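Local structure of SAM dependent methyltransferase (Aquifex aeolicus, 3DH0) at residues 64-70 and 89-95; 7-13 and 71-77; 20-26 and 50-54. The protein binds S-adenosylmethionine and probably transfers its methyl group to a substrate. All blocks are in the same frame, centred on the assembly; numbering follows the deposited sequence.

Interaction 1: 64-70 and 89-95; sequences KVYAIDV and NVEVLKS. With SAM (S-adenosylmethionine), chain C.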
loop_
_atom_site.group_PDB
_atom_site.type_symbol
_atom_site.label_atom_id
_atom_site.label_comp_id
_atom_site.label_asym_id
_atom_site.label_seq_id
_atom_site.Cartn_x
_atom_site.Cartn_y
_atom_site.Cartn_z
ATOM N N LYS A 64 0.481 -14.543 3.671
ATOM C CA LYS A 64 -0.618 -14.291 2.766
ATOM C C LYS A 64 -0.660 -12.829 2.362
ATOM O O LYS A 64 -0.268 -11.951 3.121
ATOM C CB LYS A 64 -1.933 -14.684 3.434
ATOM C CG LYS A 64 -3.018 -15.077 2.455
ATOM C CD LYS A 64 -4.325 -15.314 3.185
ATOM C CE LYS A 64 -4.190 -16.354 4.283
ATOM N NZ LYS A 64 -5.472 -16.516 5.005
ATOM N N VAL A 65 -1.134 -12.571 1.155
ATOM C CA VAL A 65 -1.221 -11.206 0.674
ATOM C C VAL A 65 -2.626 -10.873 0.192
ATOM O O VAL A 65 -3.115 -11.456 -0.767
ATOM C CB VAL A 65 -0.238 -10.961 -0.501
ATOM C CG1 VAL A 65 -0.360 -9.527 -0.980
ATOM C CG2 VAL A 65 1.188 -11.253 -0.077
ATOM N N TYR A 66 -3.284 -9.946 0.870
ATOM C CA TYR A 66 -4.609 -9.524 0.449
ATOM C C TYR A 66 -4.418 -8.254 -0.350
ATOM O O TYR A 66 -3.978 -7.245 0.184
ATOM C CB TYR A 66 -5.514 -9.232 1.648
ATOM C CG TYR A 66 -5.944 -10.461 2.404
ATOM C CD1 TYR A 66 -6.839 -11.366 1.841
ATOM C CD2 TYR A 66 -5.427 -10.735 3.669
ATOM C CE1 TYR A 66 -7.201 -12.508 2.510
ATOM C CE2 TYR A 66 -5.782 -11.878 4.343
ATOM C CZ TYR A 66 -6.666 -12.759 3.757
ATOM O OH TYR A 66 -7.005 -13.907 4.408
ATOM N N ALA A 67 -4.745 -8.315 -1.631
ATOM C CA ALA A 67 -4.605 -7.172 -2.512
ATOM C C ALA A 67 -5.973 -6.590 -2.843
ATOM O O ALA A 67 -6.692 -7.136 -3.662
ATOM C CB ALA A 67 -3.895 -7.593 -3.792
ATOM N N ILE A 68 -6.333 -5.482 -2.209
ATOM C CA ILE A 68 -7.622 -4.859 -2.469
ATOM C C ILE A 68 -7.529 -3.679 -3.419
ATOM O O ILE A 68 -6.456 -3.239 -3.783
ATOM C CB ILE A 68 -8.277 -4.368 -1.173
ATOM C CG1 ILE A 68 -7.306 -3.446 -0.430
ATOM C CG2 ILE A 68 -8.705 -5.557 -0.317
ATOM C CD1 ILE A 68 -7.889 -2.762 0.800
ATOM N N ASP A 69 -8.682 -3.179 -3.827
ATOM C CA ASP A 69 -8.757 -2.046 -4.724
ATOM C C ASP A 69 -10.217 -1.774 -5.023
ATOM O O ASP A 69 -10.962 -2.684 -5.369
ATOM C CB ASP A 69 -8.008 -2.331 -6.019
ATOM C CG ASP A 69 -7.592 -1.061 -6.735
ATOM O OD1 ASP A 69 -8.466 -0.212 -6.992
ATOM O OD2 ASP A 69 -6.395 -0.903 -7.036
ATOM N N VAL A 70 -10.615 -0.511 -4.881
ATOM C CA VAL A 70 -11.990 -0.082 -5.125
ATOM C C VAL A 70 -12.427 -0.214 -6.573
ATOM O O VAL A 70 -13.616 -0.305 -6.838
ATOM C CB VAL A 70 -12.218 1.391 -4.728
ATOM C CG1 VAL A 70 -12.133 1.560 -3.214
ATOM C CG2 VAL A 70 -11.207 2.280 -5.436
ATOM N N ASN A 89 0.136 -17.441 -2.842
ATOM C CA ASN A 89 -0.314 -16.919 -1.559
ATOM C C ASN A 89 -1.023 -15.576 -1.635
ATOM O O ASN A 89 -1.199 -14.903 -0.616
ATOM C CB ASN A 89 0.869 -16.793 -0.606
ATOM C CG ASN A 89 1.922 -15.816 -1.100
ATOM O OD1 ASN A 89 2.894 -15.541 -0.402
ATOM N ND2 ASN A 89 1.737 -15.290 -2.307
ATOM N N VAL A 90 -1.435 -15.174 -2.830
ATOM C CA VAL A 90 -2.100 -13.892 -2.958
ATOM C C VAL A 90 -3.575 -14.000 -3.248
ATOM O O VAL A 90 -4.002 -14.747 -4.123
ATOM C CB VAL A 90 -1.470 -13.023 -4.049
ATOM C CG1 VAL A 90 -2.092 -11.626 -4.016
ATOM C CG2 VAL A 90 0.022 -12.951 -3.845
ATOM N N GLU A 91 -4.341 -13.222 -2.500
ATOM C CA GLU A 91 -5.782 -13.187 -2.637
ATOM C C GLU A 91 -6.194 -11.761 -3.058
ATOM O O GLU A 91 -6.061 -10.811 -2.293
ATOM C CB GLU A 91 -6.401 -13.591 -1.293
ATOM C CG GLU A 91 -7.783 -14.178 -1.362
ATOM C CD GLU A 91 -7.843 -15.501 -2.102
ATOM O OE1 GLU A 91 -7.274 -16.500 -1.631
ATOM O OE2 GLU A 91 -8.474 -15.546 -3.166
ATOM N N VAL A 92 -6.667 -11.621 -4.292
ATOM C CA VAL A 92 -7.091 -10.321 -4.825
ATOM C C VAL A 92 -8.576 -10.070 -4.584
ATOM O O VAL A 92 -9.415 -10.848 -5.015
ATOM C CB VAL A 92 -6.822 -10.227 -6.339
ATOM C CG1 VAL A 92 -7.199 -8.848 -6.846
ATOM C CG2 VAL A 92 -5.358 -10.531 -6.622
ATOM N N LEU A 93 -8.894 -8.970 -3.911
ATOM C CA LEU A 93 -10.282 -8.659 -3.587
ATOM C C LEU A 93 -10.805 -7.280 -4.019
ATOM O O LEU A 93 -10.063 -6.297 -4.096
ATOM C CB LEU A 93 -10.494 -8.813 -2.073
ATOM C CG LEU A 93 -10.078 -10.118 -1.374
ATOM C CD1 LEU A 93 -10.315 -10.004 0.122
ATOM C CD2 LEU A 93 -10.856 -11.283 -1.936
ATOM N N LYS A 94 -12.111 -7.236 -4.280
ATOM C CA LYS A 94 -12.817 -6.020 -4.671
ATOM C C LYS A 94 -13.195 -5.241 -3.410
ATOM O O LYS A 94 -14.008 -5.692 -2.606
ATOM C CB LYS A 94 -14.066 -6.388 -5.464
ATOM C CG LYS A 94 -14.979 -5.225 -5.767
ATOM C CD LYS A 94 -14.319 -4.219 -6.662
ATOM C CE LYS A 94 -15.217 -3.013 -6.865
ATOM N NZ LYS A 94 -15.478 -2.250 -5.598
ATOM N N SER A 95 -12.596 -4.069 -3.245
ATOM C CA SER A 95 -12.830 -3.222 -2.081
ATOM C C SER A 95 -13.833 -2.094 -2.319
ATOM O O SER A 95 -14.158 -1.744 -3.454
ATOM C CB SER A 95 -11.489 -2.635 -1.612
ATOM O OG SER A 95 -11.643 -1.476 -0.810
HETATM N N SAM C . 0.108 0.878 -5.607
HETATM C CA SAM C . 0.022 0.560 -7.065
HETATM C C SAM C . 1.388 0.220 -7.614
HETATM O O SAM C . 2.354 0.250 -6.851
HETATM O OXT SAM C . 1.424 -0.076 -8.853
HETATM C CB SAM C . -0.551 1.756 -7.820
HETATM C CG SAM C . -1.710 2.286 -7.078
HETATM S SD SAM C . -2.626 3.722 -7.701
HETATM C CE SAM C . -1.465 5.066 -7.448
HETATM C "C5'" SAM C . -3.819 3.890 -6.459
HETATM C "C4'" SAM C . -4.935 2.866 -6.474
HETATM O "O4'" SAM C . -5.719 3.177 -5.328
HETATM C "C3'" SAM C . -5.937 3.075 -7.627
HETATM O "O3'" SAM C . -5.756 1.917 -8.492
HETATM C "C2'" SAM C . -7.318 3.006 -7.005
HETATM O "O2'" SAM C . -8.320 2.238 -7.638
HETATM C "C1'" SAM C . -6.964 2.649 -5.527
HETATM N N9 SAM C . -7.801 3.210 -4.485
HETATM C C8 SAM C . -8.284 4.493 -4.317
HETATM N N7 SAM C . -8.994 4.635 -3.241
HETATM C C5 SAM C . -8.988 3.370 -2.654
HETATM C C6 SAM C . -9.570 2.858 -1.459
HETATM N N6 SAM C . -10.308 3.633 -0.634
HETATM N N1 SAM C . -9.366 1.519 -1.147
HETATM C C2 SAM C . -8.621 0.778 -2.002
HETATM N N3 SAM C . -8.034 1.164 -3.140
HETATM C C4 SAM C . -8.254 2.481 -3.410
#
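Val65 bonds the backbone on both sides of Val90, its neighbour in the parallel pair: its N donates to Asn89 O, and its O accepts Glu91 N at 2.8 Å, nearly straight at 173°. Ala67 N and Leu93 N continue the alternation to Glu91 O and Ala67 O. Beyond it Ser95 N bonds Asp69 O, and Lys94, folded at chi2 (64°), curls NZ back to Val70 O (3.0 Å) and to its neighbour Ser95 O. Apolar contacts follow the two faces: Val65 CB meets Val90 CG2 at 3.9 Å, while on the face of Tyr66 and Ile68 the ring atom Tyr66 CD1 touches Leu93 CD1 at 4.1 Å. Toward Asp69 and Val70 the ligand joins in: both ribose hydroxyls donate to the carboxylate of Asp69, O2' to OD1 at 2.5 Å, and Val70 CG1 lies against the adenine. Helix 72-85 makes the crossover of this beta-alpha-beta unit, packing on Val92; helix 52-59 touches Val65 and Val90, and strand 40-43 flanks 64-69.

Interaction 2: 7-13 and 71-77; sequences FDPSKIK and QEEMVNY. With SAM (S-adenosylmethionine), chain C.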
loop_
_atom_site.group_PDB
_atom_site.type_symbol
_atom_site.label_atom_id
_atom_site.label_comp_id
_atom_site.label_asym_id
_atom_site.label_seq_id
_atom_site.Cartn_x
_atom_site.Cartn_y
_atom_site.Cartn_z
ATOM N N PHE A 7 -7.205 6.750 -9.518
ATOM C CA PHE A 7 -6.360 6.550 -10.680
ATOM C C PHE A 7 -7.230 6.178 -11.862
ATOM O O PHE A 7 -8.262 5.547 -11.692
ATOM C CB PHE A 7 -5.336 5.453 -10.447
ATOM C CG PHE A 7 -4.195 5.516 -11.400
ATOM C CD1 PHE A 7 -3.146 6.399 -11.179
ATOM C CD2 PHE A 7 -4.194 4.741 -12.556
ATOM C CE1 PHE A 7 -2.108 6.519 -12.092
ATOM C CE2 PHE A 7 -3.155 4.853 -13.480
ATOM C CZ PHE A 7 -2.106 5.746 -13.249
ATOM N N ASP A 8 -6.811 6.557 -13.061
ATOM C CA ASP A 8 -7.592 6.244 -14.246
ATOM C C ASP A 8 -7.315 4.876 -14.851
ATOM O O ASP A 8 -6.248 4.627 -15.416
ATOM C CB ASP A 8 -7.398 7.304 -15.323
ATOM C CG ASP A 8 -8.095 6.933 -16.615
ATOM O OD1 ASP A 8 -9.331 6.710 -16.584
ATOM O OD2 ASP A 8 -7.405 6.852 -17.657
ATOM N N PRO A 9 -8.299 3.977 -14.759
ATOM C CA PRO A 9 -8.238 2.612 -15.273
ATOM C C PRO A 9 -7.612 2.428 -16.667
ATOM O O PRO A 9 -6.970 1.406 -16.919
ATOM C CB PRO A 9 -9.697 2.178 -15.236
ATOM C CG PRO A 9 -10.200 2.859 -14.031
ATOM C CD PRO A 9 -9.602 4.239 -14.122
ATOM N N SER A 10 -7.781 3.390 -17.574
ATOM C CA SER A 10 -7.209 3.223 -18.912
ATOM C C SER A 10 -5.710 3.529 -18.984
ATOM O O SER A 10 -5.085 3.362 -20.030
ATOM C CB SER A 10 -7.967 4.073 -19.941
ATOM O OG SER A 10 -7.678 5.450 -19.790
ATOM N N LYS A 11 -5.143 3.968 -17.863
ATOM C CA LYS A 11 -3.722 4.287 -17.787
ATOM C C LYS A 11 -2.978 3.225 -16.985
ATOM O O LYS A 11 -1.794 3.377 -16.696
ATOM C CB LYS A 11 -3.514 5.637 -17.095
ATOM C CG LYS A 11 -3.900 6.872 -17.886
ATOM C CD LYS A 11 -3.636 8.118 -17.050
ATOM C CE LYS A 11 -3.586 9.379 -17.906
ATOM N NZ LYS A 11 -4.848 9.603 -18.649
ATOM N N ILE A 12 -3.673 2.152 -16.628
ATOM C CA ILE A 12 -3.093 1.088 -15.813
ATOM C C ILE A 12 -1.701 0.574 -16.184
ATOM O O ILE A 12 -0.950 0.137 -15.313
ATOM C CB ILE A 12 -4.033 -0.131 -15.734
ATOM C CG1 ILE A 12 -3.622 -1.008 -14.551
ATOM C CG2 ILE A 12 -3.960 -0.940 -17.025
ATOM C CD1 ILE A 12 -4.693 -1.951 -14.106
ATOM N N LYS A 13 -1.354 0.622 -17.463
ATOM C CA LYS A 13 -0.052 0.145 -17.896
ATOM C C LYS A 13 1.042 0.999 -17.278
ATOM O O LYS A 13 2.202 0.594 -17.214
ATOM C CB LYS A 13 0.039 0.191 -19.419
ATOM C CG LYS A 13 0.415 -1.125 -20.050
ATOM C CD LYS A 13 -0.620 -2.182 -19.777
ATOM C CE LYS A 13 -0.079 -3.557 -20.137
ATOM N NZ LYS A 13 1.158 -3.885 -19.368
ATOM N N GLN A 71 -11.482 -0.217 -7.511
ATOM C CA GLN A 71 -11.841 -0.336 -8.924
ATOM C C GLN A 71 -11.790 -1.754 -9.474
ATOM O O GLN A 71 -10.776 -2.437 -9.394
ATOM C CB GLN A 71 -10.984 0.603 -9.767
ATOM C CG GLN A 71 -11.301 2.056 -9.505
ATOM C CD GLN A 71 -10.717 2.983 -10.543
ATOM O OE1 GLN A 71 -9.563 3.397 -10.448
ATOM N NE2 GLN A 71 -11.516 3.312 -11.553
ATOM N N GLU A 72 -12.920 -2.179 -10.035
ATOM C CA GLU A 72 -13.079 -3.509 -10.587
ATOM C C GLU A 72 -12.055 -3.835 -11.671
ATOM O O GLU A 72 -11.536 -4.955 -11.723
ATOM C CB GLU A 72 -14.506 -3.669 -11.136
ATOM C CG GLU A 72 -14.825 -5.092 -11.612
ATOM C CD GLU A 72 -16.244 -5.278 -12.127
ATOM O OE1 GLU A 72 -17.207 -4.908 -11.417
ATOM O OE2 GLU A 72 -16.394 -5.818 -13.241
ATOM N N GLU A 73 -11.761 -2.865 -12.536
ATOM C CA GLU A 73 -10.798 -3.098 -13.600
ATOM C C GLU A 73 -9.417 -3.382 -13.040
ATOM O O GLU A 73 -8.694 -4.226 -13.563
ATOM C CB GLU A 73 -10.745 -1.921 -14.584
ATOM C CG GLU A 73 -11.023 -0.542 -14.023
ATOM C CD GLU A 73 -12.509 -0.286 -13.818
ATOM O OE1 GLU A 73 -13.303 -0.758 -14.659
ATOM O OE2 GLU A 73 -12.881 0.393 -12.834
ATOM N N MET A 74 -9.051 -2.684 -11.974
ATOM C CA MET A 74 -7.761 -2.905 -11.351
ATOM C C MET A 74 -7.752 -4.267 -10.667
ATOM O O MET A 74 -6.740 -4.971 -10.654
ATOM C CB MET A 74 -7.450 -1.805 -10.335
ATOM C CG MET A 74 -6.686 -0.626 -10.908
ATOM S SD MET A 74 -7.623 0.387 -12.039
ATOM C CE MET A 74 -6.943 1.946 -11.706
ATOM N N VAL A 75 -8.887 -4.653 -10.109
ATOM C CA VAL A 75 -8.972 -5.939 -9.443
ATOM C C VAL A 75 -8.739 -7.086 -10.430
ATOM O O VAL A 75 -7.919 -7.971 -10.190
ATOM C CB VAL A 75 -10.345 -6.116 -8.759
ATOM C CG1 VAL A 75 -10.440 -7.486 -8.129
ATOM C CG2 VAL A 75 -10.550 -5.030 -7.712
ATOM N N ASN A 76 -9.439 -7.068 -11.553
ATOM C CA ASN A 76 -9.273 -8.149 -12.507
ATOM C C ASN A 76 -7.909 -8.177 -13.181
ATOM O O ASN A 76 -7.421 -9.231 -13.560
ATOM C CB ASN A 76 -10.404 -8.122 -13.536
ATOM C CG ASN A 76 -11.771 -8.418 -12.911
ATOM O OD1 ASN A 76 -11.927 -9.375 -12.145
ATOM N ND2 ASN A 76 -12.763 -7.593 -13.240
ATOM N N TYR A 77 -7.284 -7.018 -13.307
ATOM C CA TYR A 77 -5.976 -6.940 -13.927
ATOM C C TYR A 77 -4.946 -7.568 -12.996
ATOM O O TYR A 77 -4.116 -8.373 -13.427
ATOM C CB TYR A 77 -5.604 -5.484 -14.186
ATOM C CG TYR A 77 -4.336 -5.322 -14.980
ATOM C CD1 TYR A 77 -4.369 -5.198 -16.370
ATOM C CD2 TYR A 77 -3.093 -5.283 -14.345
ATOM C CE1 TYR A 77 -3.200 -5.035 -17.101
ATOM C CE2 TYR A 77 -1.923 -5.123 -15.072
ATOM C CZ TYR A 77 -1.985 -4.997 -16.444
ATOM O OH TYR A 77 -0.828 -4.828 -17.155
HETATM N N SAM C . 0.108 0.878 -5.607
HETATM C CA SAM C . 0.022 0.560 -7.065
HETATM C C SAM C . 1.388 0.220 -7.614
HETATM O O SAM C . 2.354 0.250 -6.851
HETATM O OXT SAM C . 1.424 -0.076 -8.853
HETATM C CB SAM C . -0.551 1.756 -7.820
HETATM C CG SAM C . -1.710 2.286 -7.078
HETATM S SD SAM C . -2.626 3.722 -7.701
HETATM C CE SAM C . -1.465 5.066 -7.448
HETATM C "C5'" SAM C . -3.819 3.890 -6.459
HETATM C "C4'" SAM C . -4.935 2.866 -6.474
HETATM O "O4'" SAM C . -5.719 3.177 -5.328
HETATM C "C3'" SAM C . -5.937 3.075 -7.627
HETATM O "O3'" SAM C . -5.756 1.917 -8.492
HETATM C "C2'" SAM C . -7.318 3.006 -7.005
HETATM O "O2'" SAM C . -8.320 2.238 -7.638
HETATM C "C1'" SAM C . -6.964 2.649 -5.527
HETATM N N9 SAM C . -7.801 3.210 -4.485
HETATM C C8 SAM C . -8.284 4.493 -4.317
HETATM N N7 SAM C . -8.994 4.635 -3.241
HETATM C C5 SAM C . -8.988 3.370 -2.654
HETATM C C6 SAM C . -9.570 2.858 -1.459
HETATM N N6 SAM C . -10.308 3.633 -0.634
HETATM N N1 SAM C . -9.366 1.519 -1.147
HETATM C C2 SAM C . -8.621 0.778 -2.002
HETATM N N3 SAM C . -8.034 1.164 -3.140
HETATM C C4 SAM C . -8.254 2.481 -3.410
#
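Ile12 pushes its CD1 over one face of the Tyr77 ring, 3.9 Å from the ring centroid and 28° off the normal, a CH-pi contact. With CG1 anti to the backbone N (chi1 -162°) and chi2 also extended, the branch reaches the helix, where CD1 also meets Met74 CG at 4.0 Å. Met74 curls its CE to the edge of the Phe7 ring, 4.0 Å from CD2, crossing that side chain at about a right angle; the same methyl is 3.4 Å from the ribose O3' of S-adenosylmethionine. Pro9 packs its CG near Met74 SD at 4.1 Å. Phe7 CB approaches the ribose C3', so residues 7-13 and the start of helix 72-85 both line the ribose side of the pocket. Farther out, Lys13 NZ donates to Tyr77 OH at 3.1 Å, and that hydroxyl also bonds Asp16. Were Tyr77 replaced by an alanine, Ile12 CD1 would probably lose the ring it lies on, and Lys13 and Asp16 the hydroxyl they share. Gln71 is the N-cap residue of helix 72-85, its backbone N bonded by the Asp69 carboxylate, from the strand before the helix; on the helix side turned from segment 7-13, Val75 packs against strand 90-94.

Interaction 3: 20-26 and 50-54; sequences RLELFDP and FYLPY. With SAM (S-adenosylmethionine), chain C.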
loop_
_atom_site.group_PDB
_atom_site.type_symbol
_atom_site.label_atom_id
_atom_site.label_comp_id
_atom_site.label_asym_id
_atom_site.label_seq_id
_atom_site.Cartn_x
_atom_site.Cartn_y
_atom_site.Cartn_z
ATOM N N ARG A 20 9.436 1.486 -12.725
ATOM C CA ARG A 20 8.998 2.067 -11.457
ATOM C C ARG A 20 10.058 1.717 -10.429
ATOM O O ARG A 20 10.165 2.353 -9.385
ATOM C CB ARG A 20 7.658 1.467 -10.986
ATOM C CG ARG A 20 6.457 1.615 -11.917
ATOM C CD ARG A 20 5.622 2.874 -11.670
ATOM N NE ARG A 20 5.006 3.007 -10.335
ATOM C CZ ARG A 20 4.081 2.204 -9.804
ATOM N NH1 ARG A 20 3.621 1.153 -10.465
ATOM N NH2 ARG A 20 3.578 2.490 -8.614
ATOM N N LEU A 21 10.838 0.688 -10.725
ATOM C CA LEU A 21 11.871 0.263 -9.806
ATOM C C LEU A 21 12.852 1.391 -9.550
ATOM O O LEU A 21 13.513 1.427 -8.521
ATOM C CB LEU A 21 12.583 -0.949 -10.377
ATOM C CG LEU A 21 11.585 -2.084 -10.564
ATOM C CD1 LEU A 21 12.197 -3.154 -11.431
ATOM C CD2 LEU A 21 11.169 -2.633 -9.203
ATOM N N GLU A 22 12.937 2.315 -10.496
ATOM C CA GLU A 22 13.837 3.451 -10.369
ATOM C C GLU A 22 13.424 4.374 -9.226
ATOM O O GLU A 22 14.154 5.296 -8.870
ATOM C CB GLU A 22 13.864 4.222 -11.684
ATOM C CG GLU A 22 14.584 3.485 -12.802
ATOM C CD GLU A 22 14.105 3.906 -14.178
ATOM O OE1 GLU A 22 13.556 5.024 -14.286
ATOM O OE2 GLU A 22 14.282 3.119 -15.142
ATOM N N LEU A 23 12.249 4.127 -8.652
ATOM C CA LEU A 23 11.757 4.958 -7.560
ATOM C C LEU A 23 12.386 4.528 -6.256
ATOM O O LEU A 23 12.822 5.361 -5.457
ATOM C CB LEU A 23 10.233 4.863 -7.455
ATOM C CG LEU A 23 9.409 5.635 -8.488
ATOM C CD1 LEU A 23 9.785 5.194 -9.887
ATOM C CD2 LEU A 23 7.936 5.395 -8.232
ATOM N N PHE A 24 12.421 3.215 -6.054
ATOM C CA PHE A 24 13.000 2.612 -4.856
ATOM C C PHE A 24 12.991 1.103 -4.999
ATOM O O PHE A 24 12.177 0.549 -5.733
ATOM C CB PHE A 24 12.214 3.020 -3.606
ATOM C CG PHE A 24 10.808 2.513 -3.574
ATOM C CD1 PHE A 24 10.525 1.235 -3.088
ATOM C CD2 PHE A 24 9.763 3.318 -4.014
ATOM C CE1 PHE A 24 9.220 0.765 -3.036
ATOM C CE2 PHE A 24 8.443 2.862 -3.970
ATOM C CZ PHE A 24 8.166 1.579 -3.478
ATOM N N ASP A 25 13.914 0.442 -4.311
ATOM C CA ASP A 25 14.001 -1.017 -4.354
ATOM C C ASP A 25 12.848 -1.590 -3.526
ATOM O O ASP A 25 12.759 -1.351 -2.322
ATOM C CB ASP A 25 15.333 -1.482 -3.769
ATOM C CG ASP A 25 15.577 -2.941 -4.000
ATOM O OD1 ASP A 25 16.491 -3.266 -4.787
ATOM O OD2 ASP A 25 14.849 -3.764 -3.414
ATOM N N PRO A 26 11.947 -2.346 -4.167
ATOM C CA PRO A 26 10.806 -2.936 -3.474
ATOM C C PRO A 26 11.112 -3.763 -2.229
ATOM O O PRO A 26 10.601 -3.446 -1.154
ATOM C CB PRO A 26 10.131 -3.751 -4.565
ATOM C CG PRO A 26 10.383 -2.923 -5.761
ATOM C CD PRO A 26 11.842 -2.586 -5.614
ATOM N N PHE A 50 1.561 -4.394 -9.219
ATOM C CA PHE A 50 2.986 -4.240 -9.476
ATOM C C PHE A 50 3.877 -4.766 -8.365
ATOM O O PHE A 50 4.729 -5.606 -8.611
ATOM C CB PHE A 50 3.323 -2.777 -9.743
ATOM C CG PHE A 50 4.760 -2.551 -10.090
ATOM C CD1 PHE A 50 5.278 -3.022 -11.295
ATOM C CD2 PHE A 50 5.613 -1.908 -9.199
ATOM C CE1 PHE A 50 6.632 -2.856 -11.608
ATOM C CE2 PHE A 50 6.972 -1.736 -9.498
ATOM C CZ PHE A 50 7.482 -2.212 -10.706
ATOM N N TYR A 51 3.689 -4.272 -7.148
ATOM C CA TYR A 51 4.489 -4.723 -6.014
ATOM C C TYR A 51 4.084 -6.085 -5.439
ATOM O O TYR A 51 4.714 -6.578 -4.518
ATOM C CB TYR A 51 4.450 -3.675 -4.906
ATOM C CG TYR A 51 5.113 -2.381 -5.284
ATOM C CD1 TYR A 51 6.487 -2.319 -5.495
ATOM C CD2 TYR A 51 4.374 -1.221 -5.458
ATOM C CE1 TYR A 51 7.102 -1.134 -5.874
ATOM C CE2 TYR A 51 4.990 -0.026 -5.840
ATOM C CZ TYR A 51 6.348 0.002 -6.044
ATOM O OH TYR A 51 6.966 1.152 -6.429
ATOM N N LEU A 52 3.047 -6.700 -5.991
ATOM C CA LEU A 52 2.580 -7.990 -5.495
ATOM C C LEU A 52 3.613 -9.118 -5.542
ATOM O O LEU A 52 3.704 -9.926 -4.616
ATOM C CB LEU A 52 1.291 -8.407 -6.226
ATOM C CG LEU A 52 -0.008 -7.709 -5.763
ATOM C CD1 LEU A 52 -1.218 -8.256 -6.524
ATOM C CD2 LEU A 52 -0.194 -7.912 -4.269
ATOM N N PRO A 53 4.392 -9.205 -6.626
ATOM C CA PRO A 53 5.392 -10.278 -6.672
ATOM C C PRO A 53 6.360 -10.180 -5.491
ATOM O O PRO A 53 6.916 -11.177 -5.035
ATOM C CB PRO A 53 6.092 -10.026 -8.004
ATOM C CG PRO A 53 4.976 -9.517 -8.854
ATOM C CD PRO A 53 4.272 -8.544 -7.939
ATOM N N TYR A 54 6.541 -8.961 -5.004
ATOM C CA TYR A 54 7.442 -8.684 -3.902
ATOM C C TYR A 54 6.879 -9.117 -2.580
ATOM O O TYR A 54 7.450 -9.951 -1.903
ATOM C CB TYR A 54 7.764 -7.198 -3.893
ATOM C CG TYR A 54 8.466 -6.791 -5.155
ATOM C CD1 TYR A 54 9.807 -7.109 -5.351
ATOM C CD2 TYR A 54 7.766 -6.191 -6.208
ATOM C CE1 TYR A 54 10.437 -6.860 -6.551
ATOM C CE2 TYR A 54 8.396 -5.938 -7.429
ATOM C CZ TYR A 54 9.739 -6.284 -7.585
ATOM O OH TYR A 54 10.377 -6.090 -8.786
HETATM N N SAM C . 0.108 0.878 -5.607
HETATM C CA SAM C . 0.022 0.560 -7.065
HETATM C C SAM C . 1.388 0.220 -7.614
HETATM O O SAM C . 2.354 0.250 -6.851
HETATM O OXT SAM C . 1.424 -0.076 -8.853
HETATM C CB SAM C . -0.551 1.756 -7.820
HETATM C CG SAM C . -1.710 2.286 -7.078
HETATM S SD SAM C . -2.626 3.722 -7.701
HETATM C CE SAM C . -1.465 5.066 -7.448
HETATM C "C5'" SAM C . -3.819 3.890 -6.459
HETATM C "C4'" SAM C . -4.935 2.866 -6.474
HETATM O "O4'" SAM C . -5.719 3.177 -5.328
HETATM C "C3'" SAM C . -5.937 3.075 -7.627
HETATM O "O3'" SAM C . -5.756 1.917 -8.492
HETATM C "C2'" SAM C . -7.318 3.006 -7.005
HETATM O "O2'" SAM C . -8.320 2.238 -7.638
HETATM C "C1'" SAM C . -6.964 2.649 -5.527
HETATM N N9 SAM C . -7.801 3.210 -4.485
HETATM C C8 SAM C . -8.284 4.493 -4.317
HETATM N N7 SAM C . -8.994 4.635 -3.241
HETATM C C5 SAM C . -8.988 3.370 -2.654
HETATM C C6 SAM C . -9.570 2.858 -1.459
HETATM N N6 SAM C . -10.308 3.633 -0.634
HETATM N N1 SAM C . -9.366 1.519 -1.147
HETATM C C2 SAM C . -8.621 0.778 -2.002
HETATM N N3 SAM C . -8.034 1.164 -3.140
HETATM C C4 SAM C . -8.254 2.481 -3.410
HETATM O O HOH W 1 9.649 0.724 -7.102
#
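Arg20 runs alongside Phe50 in the opposite direction, and its CB already touches the ring, 3.6 Å from Phe50 CE2. CG follows over one face of the same ring, displaced toward its rim, as a CH-pi contact 4.3 Å from the centroid. Bends at chi2 (-91°) and chi3 then turn the chain toward the ligand, and the guanidinium presents its edge to the carboxylate of S-adenosylmethionine. NH1 donates to OXT at 3.0 Å, with an N-H...O angle of 161°; NH2 makes a weaker bond to the ligand O, whose position is less certain. One face of the guanidinium has Tyr51 OH above it. In the Rossmann-like methyltransferase fold, the loop after the first strand, here 40-43, leads into a helix beside the cofactor; Phe50 and Tyr51 lie just ahead of helix 52-59, and Arg20 comes from the N-terminal part of the chain to meet the methionine end of the cofactor. Tyr51 also lies nearly parallel to Phe24, the planes 16° apart but offset, with little of one ring over the other; Phe24 CZ touches Tyr51 CZ. The Tyr51 hydroxyl donates to a water at 2.8 Å, which in turn donates to the backbone O atoms of Arg20 and Phe24. Pro26, at the start of helix 26-33, sets CB over the centre of the Tyr54 ring, 3.5 Å from the centroid, while its CG lies at the edge of the Tyr51 ring, near the ring plane. Leu21 CD2 touches both Phe50 CZ and the hydroxyl of Tyr54.

Overall arrangement
Three regions around one S-adenosylmethionine are joined in different ways. Interaction 1 is partly buried and belongs to the sheet, held mainly by backbone bonds between neighbouring strands; interaction 2 is a surface contact of side chains with one lysine-tyrosine bond; interaction 3 is buried, mostly aromatic and proline packing with a bridging water. Interactions 1 and 2 share the beta-alpha-beta unit and touch directly, through Val75 on Asp69 and Val92. Interaction 3 meets interaction 1 through Leu52, which packs on Val65 and Ala67, but stays about 7 Å from interaction 2 at the nearest atoms. Their ligand chemistry divides accordingly: ribose hydroxyls and adenine at 64-70, the ribose at 7-13 and 71-77, the carboxylate at Arg20.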